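Local coordinates for ribose-phosphate pyrophosphokinase (Thermus thermophilus, PDB 7PN0), which catalyses transfer of the pyrophosphate group of ATP to ribose 5-phosphate, giving phosphoribosyl pyrophosphate, the activated sugar used in nucleotide synthesis, at residues H65-K77 and L110-R122. Residues are numbered along the deposited sequence; the frame is centred on the assembly and turned at random.
Sequences HLMELLMMVDAAK and LIADLLQTAGADR
Lys77 NZ is gripped by two oxygens of the chain that leaves the neighbouring helix. It donates to Gly119 O at 2.8 Å, in the carbonyl plane and on a lone pair, and forms a salt bridge to Asp121 OD1 at 3.0 Å, meeting that carboxylate from above its plane. Lys77 CG already rests on the Gly119 carbonyl, and bends at chi2 and chi4 turn the rest of the chain back so that NZ reaches the same oxygen. Asp121 OD2 accepts from the backbone N of Val84, which probably helps position the carboxylate for the lysine.

The turn so held is a Schellman motif: Gly119, at positive phi, ends helix 107-118, with Ala120 N to Leu115 O as the six-to-one bond and Gly119 N to Gln116 O as the weak inner one. Leu115 O also accepts from Gly119 N, on the opposite face of its plane. Val73 CG1, anti to the backbone N (chi1 161°), packs into this turn, 3.5 Å from Gly119 C. The pair illustrates neighbouring helices on a parallel alpha/beta sheet: helix 62-78 carries the chain from strand 51-55 to strand 83-88, and helix 107-118 from there to 122-126, as successive beta-alpha-beta crossovers. Their local axes differ by 28° and come within 8.9 Å.

Ala118 and Gly119 let the backbones come close at the C-terminal end, where Asp74 CA makes a CA-H...O contact of 3.2 Å with Ala118 O, while the Asp74 carboxylate bonds Ser105 of a second subunit. One turn back, Leu70 CD2 touches both Ala118 CB and Leu115 CD2, 3.9 and 3.8 Å away. Leu69 CD2 meets that same Leu115 methyl, crossing its side chain at about a right angle. Toward the N-terminal ends, where the helices diverge, Leu66 CD1 touches Ile111 CG2 at 4.1 Å, and Ile111 packs on Tyr93 of the ADP pocket.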
ATOM      1  N   HIS A  65       3.879 -16.943 -20.500  1.00 12.55           N
ATOM      2  CA  HIS A  65       3.113 -15.799 -21.036  1.00 13.30           C
ATOM      3  C   HIS A  65       2.696 -14.864 -19.887  1.00 12.66           C
ATOM      4  O   HIS A  65       2.712 -13.645 -20.082  1.00 10.93           O
ATOM      5  CB  HIS A  65       1.930 -16.308 -21.834  1.00 13.39           C
ATOM      6  CG  HIS A  65       2.326 -16.935 -23.121  1.00 13.55           C
ATOM      7  ND1 HIS A  65       3.431 -16.528 -23.845  1.00 17.19           N
ATOM      8  CD2 HIS A  65       1.714 -17.880 -23.862  1.00 13.26           C
ATOM      9  CE1 HIS A  65       3.487 -17.213 -24.986  1.00 13.69           C
ATOM     10  NE2 HIS A  65       2.504 -18.095 -24.983  1.00 14.71           N
ATOM     11  N   LEU A  66       2.303 -15.417 -18.738  1.00 12.84           N
ATOM     12  CA  LEU A  66       1.986 -14.612 -17.524  1.00 12.72           C
ATOM     13  C   LEU A  66       3.226 -13.800 -17.133  1.00 12.68           C
ATOM     14  O   LEU A  66       3.106 -12.593 -16.946  1.00 11.06           O
ATOM     15  CB  LEU A  66       1.576 -15.531 -16.359  1.00 13.27           C
ATOM     16  CG  LEU A  66       1.442 -14.843 -15.004  1.00 13.34           C
ATOM     17  CD1 LEU A  66       0.526 -13.636 -15.088  1.00 13.83           C
ATOM     18  CD2 LEU A  66       0.974 -15.846 -13.924  1.00 14.82           C
ATOM     19  N   MET A  67       4.383 -14.447 -17.007  1.00 11.52           N
ATOM     20  CA  MET A  67       5.612 -13.740 -16.562  1.00 12.80           C
ATOM     21  C   MET A  67       6.007 -12.695 -17.614  1.00 12.66           C
ATOM     22  O   MET A  67       6.376 -11.580 -17.244  1.00 12.09           O
ATOM     23  CB  MET A  67       6.769 -14.729 -16.355  1.00 14.48           C
ATOM     24  CG  MET A  67       8.022 -14.063 -15.866  1.00 14.47           C
ATOM     25  SD  MET A  67       7.641 -13.191 -14.319  1.00 15.67           S
ATOM     26  CE  MET A  67       9.278 -12.843 -13.715  1.00 16.73           C
ATOM     27  N   GLU A  68       5.980 -13.046 -18.909  1.00 13.01           N
ATOM     28  CA  GLU A  68       6.286 -12.067 -19.984  1.00 12.93           C
ATOM     29  C   GLU A  68       5.391 -10.838 -19.812  1.00 12.06           C
ATOM     30  O   GLU A  68       5.895  -9.696 -19.967  1.00 11.87           O
ATOM     31  CB  GLU A  68       6.153 -12.705 -21.372  1.00 12.43           C
ATOM     32  CG  GLU A  68       6.495 -11.730 -22.491  1.00 13.30           C
ATOM     33  CD  GLU A  68       6.221 -12.228 -23.895  1.00 14.00           C
ATOM     34  OE1 GLU A  68       5.354 -13.100 -24.053  1.00 14.17           O
ATOM     35  OE2 GLU A  68       6.891 -11.743 -24.816  1.00 15.13           O
ATOM     36  N   LEU A  69       4.085 -11.022 -19.599  1.00 12.45           N
ATOM     37  CA  LEU A  69       3.141  -9.892 -19.414  1.00 12.07           C
ATOM     38  C   LEU A  69       3.564  -9.074 -18.181  1.00 12.18           C
ATOM     39  O   LEU A  69       3.621  -7.806 -18.307  1.00 12.74           O
ATOM     40  CB  LEU A  69       1.700 -10.417 -19.253  1.00 11.97           C
ATOM     41  CG  LEU A  69       0.593  -9.370 -19.025  1.00 12.21           C
ATOM     42  CD1 LEU A  69       0.544  -8.299 -20.104  1.00 12.07           C
ATOM     43  CD2 LEU A  69      -0.757 -10.057 -18.911  1.00 11.49           C
ATOM     44  N   LEU A  70       3.765  -9.718 -17.025  1.00 12.43           N
ATOM     45  CA  LEU A  70       4.185  -9.013 -15.776  1.00 12.28           C
ATOM     46  C   LEU A  70       5.456  -8.192 -16.064  1.00 12.74           C
ATOM     47  O   LEU A  70       5.525  -6.984 -15.700  1.00 11.59           O
ATOM     48  CB  LEU A  70       4.403 -10.050 -14.688  1.00 13.57           C
ATOM     49  CG  LEU A  70       3.149 -10.767 -14.204  1.00 13.83           C
ATOM     50  CD1 LEU A  70       3.490 -11.771 -13.130  1.00 14.48           C
ATOM     51  CD2 LEU A  70       2.131  -9.762 -13.680  1.00 13.60           C
ATOM     52  N   MET A  71       6.453  -8.808 -16.717  1.00 12.54           N
ATOM     53  CA  MET A  71       7.742  -8.134 -17.029  1.00 11.66           C
ATOM     54  C   MET A  71       7.546  -6.990 -18.055  1.00 11.64           C
ATOM     55  O   MET A  71       8.147  -5.934 -17.881  1.00 11.27           O
ATOM     56  CB  MET A  71       8.726  -9.163 -17.578  1.00 12.35           C
ATOM     57  CG  MET A  71       9.196 -10.084 -16.568  1.00 13.95           C
ATOM     58  SD  MET A  71      10.281 -11.331 -17.275  1.00 14.17           S
ATOM     59  CE  MET A  71      11.702 -10.330 -17.670  1.00 15.14           C
ATOM     60  N   MET A  72       6.673  -7.137 -19.059  1.00 11.41           N
ATOM     61  CA  MET A  72       6.424  -6.040 -20.045  1.00 11.84           C
ATOM     62  C   MET A  72       5.686  -4.878 -19.382  1.00 11.63           C
ATOM     63  O   MET A  72       6.005  -3.732 -19.660  1.00 12.67           O
ATOM     64  CB  MET A  72       5.647  -6.571 -21.244  1.00 11.63           C
ATOM     65  CG  MET A  72       6.491  -7.444 -22.113  1.00 12.65           C
ATOM     66  SD  MET A  72       5.628  -7.965 -23.606  1.00 13.44           S
ATOM     67  CE  MET A  72       5.632  -6.418 -24.482  1.00 12.87           C
ATOM     68  N   VAL A  73       4.765  -5.161 -18.459  1.00 11.98           N
ATOM     69  CA  VAL A  73       4.051  -4.108 -17.699  1.00 12.37           C
ATOM     70  C   VAL A  73       5.053  -3.385 -16.806  1.00 12.19           C
ATOM     71  O   VAL A  73       5.126  -2.084 -16.836  1.00 11.40           O
ATOM     72  CB  VAL A  73       2.911  -4.744 -16.888  1.00 12.42           C
ATOM     73  CG1 VAL A  73       2.478  -3.814 -15.780  1.00 13.44           C
ATOM     74  CG2 VAL A  73       1.771  -5.126 -17.801  1.00 12.75           C
ATOM     75  N   ASP A  74       5.839  -4.162 -16.075  1.00 12.36           N
ATOM     76  CA  ASP A  74       6.916  -3.621 -15.200  1.00 12.69           C
ATOM     77  C   ASP A  74       7.882  -2.693 -15.971  1.00 13.12           C
ATOM     78  O   ASP A  74       8.187  -1.558 -15.510  1.00 11.48           O
ATOM     79  CB  ASP A  74       7.637  -4.749 -14.491  1.00 15.16           C
ATOM     80  CG  ASP A  74       8.722  -4.222 -13.591  1.00 17.32           C
ATOM     81  OD1 ASP A  74       8.390  -3.467 -12.608  1.00 16.31           O
ATOM     82  OD2 ASP A  74       9.869  -4.531 -13.897  1.00 21.71           O
ATOM     83  N   ALA A  75       8.407  -3.202 -17.076  1.00 13.35           N
ATOM     84  CA  ALA A  75       9.415  -2.531 -17.918  1.00 12.84           C
ATOM     85  C   ALA A  75       8.779  -1.268 -18.508  1.00 12.62           C
ATOM     86  O   ALA A  75       9.469  -0.227 -18.559  1.00 12.95           O
ATOM     87  CB  ALA A  75       9.894  -3.493 -18.970  1.00 12.08           C
ATOM     88  N   ALA A  76       7.492  -1.312 -18.883  1.00 12.54           N
ATOM     89  CA  ALA A  76       6.779  -0.141 -19.446  1.00 12.16           C
ATOM     90  C   ALA A  76       6.711   0.940 -18.385  1.00 12.78           C
ATOM     91  O   ALA A  76       7.006   2.118 -18.749  1.00 12.86           O
ATOM     92  CB  ALA A  76       5.400  -0.482 -19.956  1.00 13.02           C
ATOM     93  N   LYS A  77       6.346   0.606 -17.140  1.00 12.66           N
ATOM     94  CA  LYS A  77       6.297   1.637 -16.066  1.00 13.71           C
ATOM     95  C   LYS A  77       7.719   2.156 -15.825  1.00 13.54           C
ATOM     96  O   LYS A  77       7.877   3.394 -15.655  1.00 12.46           O
ATOM     97  CB  LYS A  77       5.595   1.088 -14.815  1.00 15.72           C
ATOM     98  CG  LYS A  77       4.090   1.070 -14.955  1.00 17.40           C
ATOM     99  CD  LYS A  77       3.568   2.486 -15.107  1.00 18.18           C
ATOM    100  CE  LYS A  77       2.088   2.592 -14.920  1.00 19.67           C
ATOM    101  NZ  LYS A  77       1.702   2.277 -13.522  1.00 17.69           N
ATOM    102  N   LEU A 110      -5.140 -13.816  -7.208  1.00 10.78           N
ATOM    103  CA  LEU A 110      -3.682 -13.682  -7.041  1.00 10.95           C
ATOM    104  C   LEU A 110      -3.127 -12.993  -8.281  1.00 11.36           C
ATOM    105  O   LEU A 110      -2.287 -12.059  -8.149  1.00 11.94           O
ATOM    106  CB  LEU A 110      -3.034 -15.060  -6.876  1.00 11.33           C
ATOM    107  CG  LEU A 110      -1.527 -15.041  -6.973  1.00 11.81           C
ATOM    108  CD1 LEU A 110      -0.922 -14.262  -5.841  1.00 12.52           C
ATOM    109  CD2 LEU A 110      -0.984 -16.472  -7.021  1.00 12.71           C
ATOM    110  N   ILE A 111      -3.550 -13.420  -9.460  1.00 11.73           N
ATOM    111  CA  ILE A 111      -2.977 -12.841 -10.703  1.00 11.43           C
ATOM    112  C   ILE A 111      -3.401 -11.363 -10.811  1.00 11.18           C
ATOM    113  O   ILE A 111      -2.609 -10.536 -11.280  1.00 11.00           O
ATOM    114  CB  ILE A 111      -3.330 -13.695 -11.932  1.00 12.27           C
ATOM    115  CG1 ILE A 111      -2.578 -15.031 -11.914  1.00 12.46           C
ATOM    116  CG2 ILE A 111      -3.002 -12.920 -13.160  1.00 12.58           C
ATOM    117  CD1 ILE A 111      -3.105 -16.025 -12.912  1.00 13.23           C
ATOM    118  N   ALA A 112      -4.631 -11.023 -10.441  1.00 10.81           N
ATOM    119  CA  ALA A 112      -5.025  -9.600 -10.434  1.00 11.23           C
ATOM    120  C   ALA A 112      -4.027  -8.799  -9.600  1.00 10.94           C
ATOM    121  O   ALA A 112      -3.598  -7.693 -10.037  1.00 10.99           O
ATOM    122  CB  ALA A 112      -6.441  -9.446  -9.977  1.00 11.21           C
ATOM    123  N   ASP A 113      -3.741  -9.260  -8.388  1.00 12.47           N
ATOM    124  CA  ASP A 113      -2.794  -8.589  -7.451  1.00 12.70           C
ATOM    125  C   ASP A 113      -1.404  -8.531  -8.090  1.00 12.86           C
ATOM    126  O   ASP A 113      -0.772  -7.462  -8.006  1.00 12.84           O
ATOM    127  CB  ASP A 113      -2.862  -9.240  -6.082  1.00 14.70           C
ATOM    128  CG  ASP A 113      -4.149  -8.909  -5.327  1.00 13.69           C
ATOM    129  OD1 ASP A 113      -4.677  -7.796  -5.509  1.00 16.46           O
ATOM    130  OD2 ASP A 113      -4.610  -9.751  -4.595  1.00 16.26           O
ATOM    131  N   LEU A 114      -0.942  -9.614  -8.721  1.00 12.53           N
ATOM    132  CA  LEU A 114       0.395  -9.598  -9.354  1.00 11.23           C
ATOM    133  C   LEU A 114       0.412  -8.549 -10.489  1.00 11.13           C
ATOM    134  O   LEU A 114       1.413  -7.878 -10.622  1.00 10.18           O
ATOM    135  CB  LEU A 114       0.717 -10.978  -9.912  1.00 11.03           C
ATOM    136  CG  LEU A 114       0.789 -12.135  -8.907  1.00 11.24           C
ATOM    137  CD1 LEU A 114       1.170 -13.413  -9.575  1.00 11.91           C
ATOM    138  CD2 LEU A 114       1.745 -11.832  -7.788  1.00 11.43           C
ATOM    139  N   LEU A 115      -0.624  -8.488 -11.324  1.00 10.89           N
ATOM    140  CA  LEU A 115      -0.678  -7.490 -12.440  1.00 12.38           C
ATOM    141  C   LEU A 115      -0.624  -6.088 -11.832  1.00 11.28           C
ATOM    142  O   LEU A 115       0.122  -5.244 -12.333  1.00 11.24           O
ATOM    143  CB  LEU A 115      -1.947  -7.686 -13.262  1.00 12.41           C
ATOM    144  CG  LEU A 115      -1.903  -8.875 -14.207  1.00 13.86           C
ATOM    145  CD1 LEU A 115      -3.286  -9.288 -14.630  1.00 13.81           C
ATOM    146  CD2 LEU A 115      -1.001  -8.538 -15.411  1.00 16.29           C
ATOM    147  N   GLN A 116      -1.333  -5.857 -10.729  1.00 10.46           N
ATOM    148  CA  GLN A 116      -1.344  -4.519 -10.099  1.00 10.97           C
ATOM    149  C   GLN A 116       0.051  -4.218  -9.557  1.00 10.87           C
ATOM    150  O   GLN A 116       0.545  -3.107  -9.754  1.00 10.38           O
ATOM    151  CB  GLN A 116      -2.442  -4.455  -9.039  1.00 11.33           C
ATOM    152  CG  GLN A 116      -3.790  -4.472  -9.680  1.00 11.15           C
ATOM    153  CD  GLN A 116      -4.918  -4.778  -8.708  1.00 13.03           C
ATOM    154  OE1 GLN A 116      -4.752  -4.964  -7.494  1.00 13.81           O
ATOM    155  NE2 GLN A 116      -6.103  -4.704  -9.239  1.00 10.61           N
ATOM    156  N   THR A 117       0.698  -5.199  -8.926  1.00 10.96           N
ATOM    157  CA  THR A 117       2.054  -5.007  -8.378  1.00 11.02           C
ATOM    158  C   THR A 117       3.037  -4.691  -9.499  1.00 10.85           C
ATOM    159  O   THR A 117       3.929  -3.828  -9.286  1.00 11.02           O
ATOM    160  CB  THR A 117       2.468  -6.216  -7.533  1.00 10.78           C
ATOM    161  OG1 THR A 117       1.655  -6.183  -6.361  1.00 12.79           O
ATOM    162  CG2 THR A 117       3.916  -6.159  -7.171  1.00 11.25           C
ATOM    163  N   ALA A 118       2.921  -5.379 -10.615  1.00 10.73           N
ATOM    164  CA  ALA A 118       3.818  -5.184 -11.789  1.00 11.42           C
ATOM    165  C   ALA A 118       3.668  -3.758 -12.346  1.00 12.46           C
ATOM    166  O   ALA A 118       4.616  -3.278 -12.981  1.00 12.98           O
ATOM    167  CB  ALA A 118       3.542  -6.236 -12.798  1.00 11.56           C
ATOM    168  N   GLY A 119       2.516  -3.130 -12.127  1.00 12.58           N
ATOM    169  CA  GLY A 119       2.260  -1.729 -12.480  1.00 12.65           C
ATOM    170  C   GLY A 119       1.133  -1.528 -13.486  1.00 11.61           C
ATOM    171  O   GLY A 119       1.033  -0.391 -14.010  1.00 11.10           O
ATOM    172  N   ALA A 120       0.265  -2.519 -13.724  1.00 11.70           N
ATOM    173  CA  ALA A 120      -0.893  -2.354 -14.630  1.00 12.27           C
ATOM    174  C   ALA A 120      -1.814  -1.276 -14.072  1.00 13.27           C
ATOM    175  O   ALA A 120      -2.181  -1.327 -12.917  1.00 12.78           O
ATOM    176  CB  ALA A 120      -1.627  -3.647 -14.815  1.00 12.34           C
ATOM    177  N   ASP A 121      -2.291  -0.392 -14.921  1.00 14.21           N
ATOM    178  CA  ASP A 121      -3.237   0.669 -14.497  1.00 13.66           C
ATOM    179  C   ASP A 121      -4.662   0.234 -14.801  1.00 13.63           C
ATOM    180  O   ASP A 121      -5.588   0.807 -14.225  1.00 12.81           O
ATOM    181  CB  ASP A 121      -2.894   1.983 -15.180  1.00 15.15           C
ATOM    182  CG  ASP A 121      -1.534   2.502 -14.795  1.00 16.27           C
ATOM    183  OD1 ASP A 121      -1.296   2.613 -13.537  1.00 14.61           O
ATOM    184  OD2 ASP A 121      -0.789   2.939 -15.724  1.00 14.62           O
ATOM    185  N   ARG A 122      -4.827  -0.723 -15.702  1.00 13.81           N
ATOM    186  CA  ARG A 122      -6.132  -1.056 -16.287  1.00 14.05           C
ATOM    187  C   ARG A 122      -6.009  -2.419 -16.926  1.00 12.07           C
ATOM    188  O   ARG A 122      -4.903  -2.842 -17.291  1.00 12.23           O
ATOM    189  CB  ARG A 122      -6.623  -0.164 -17.450  1.00 15.41           C
ATOM    190  CG  ARG A 122      -6.428   1.330 -17.351  1.00 18.58           C
ATOM    191  CD  ARG A 122      -6.950   1.993 -18.614  1.00 18.61           C
ATOM    192  NE  ARG A 122      -8.349   1.658 -18.821  1.00 20.89           N
ATOM    193  CZ  ARG A 122      -9.361   2.159 -18.100  1.00 21.35           C
ATOM    194  NH1 ARG A 122     -10.583   1.768 -18.355  1.00 19.14           N
ATOM    195  NH2 ARG A 122      -9.164   3.094 -17.175  1.00 23.32           N
TER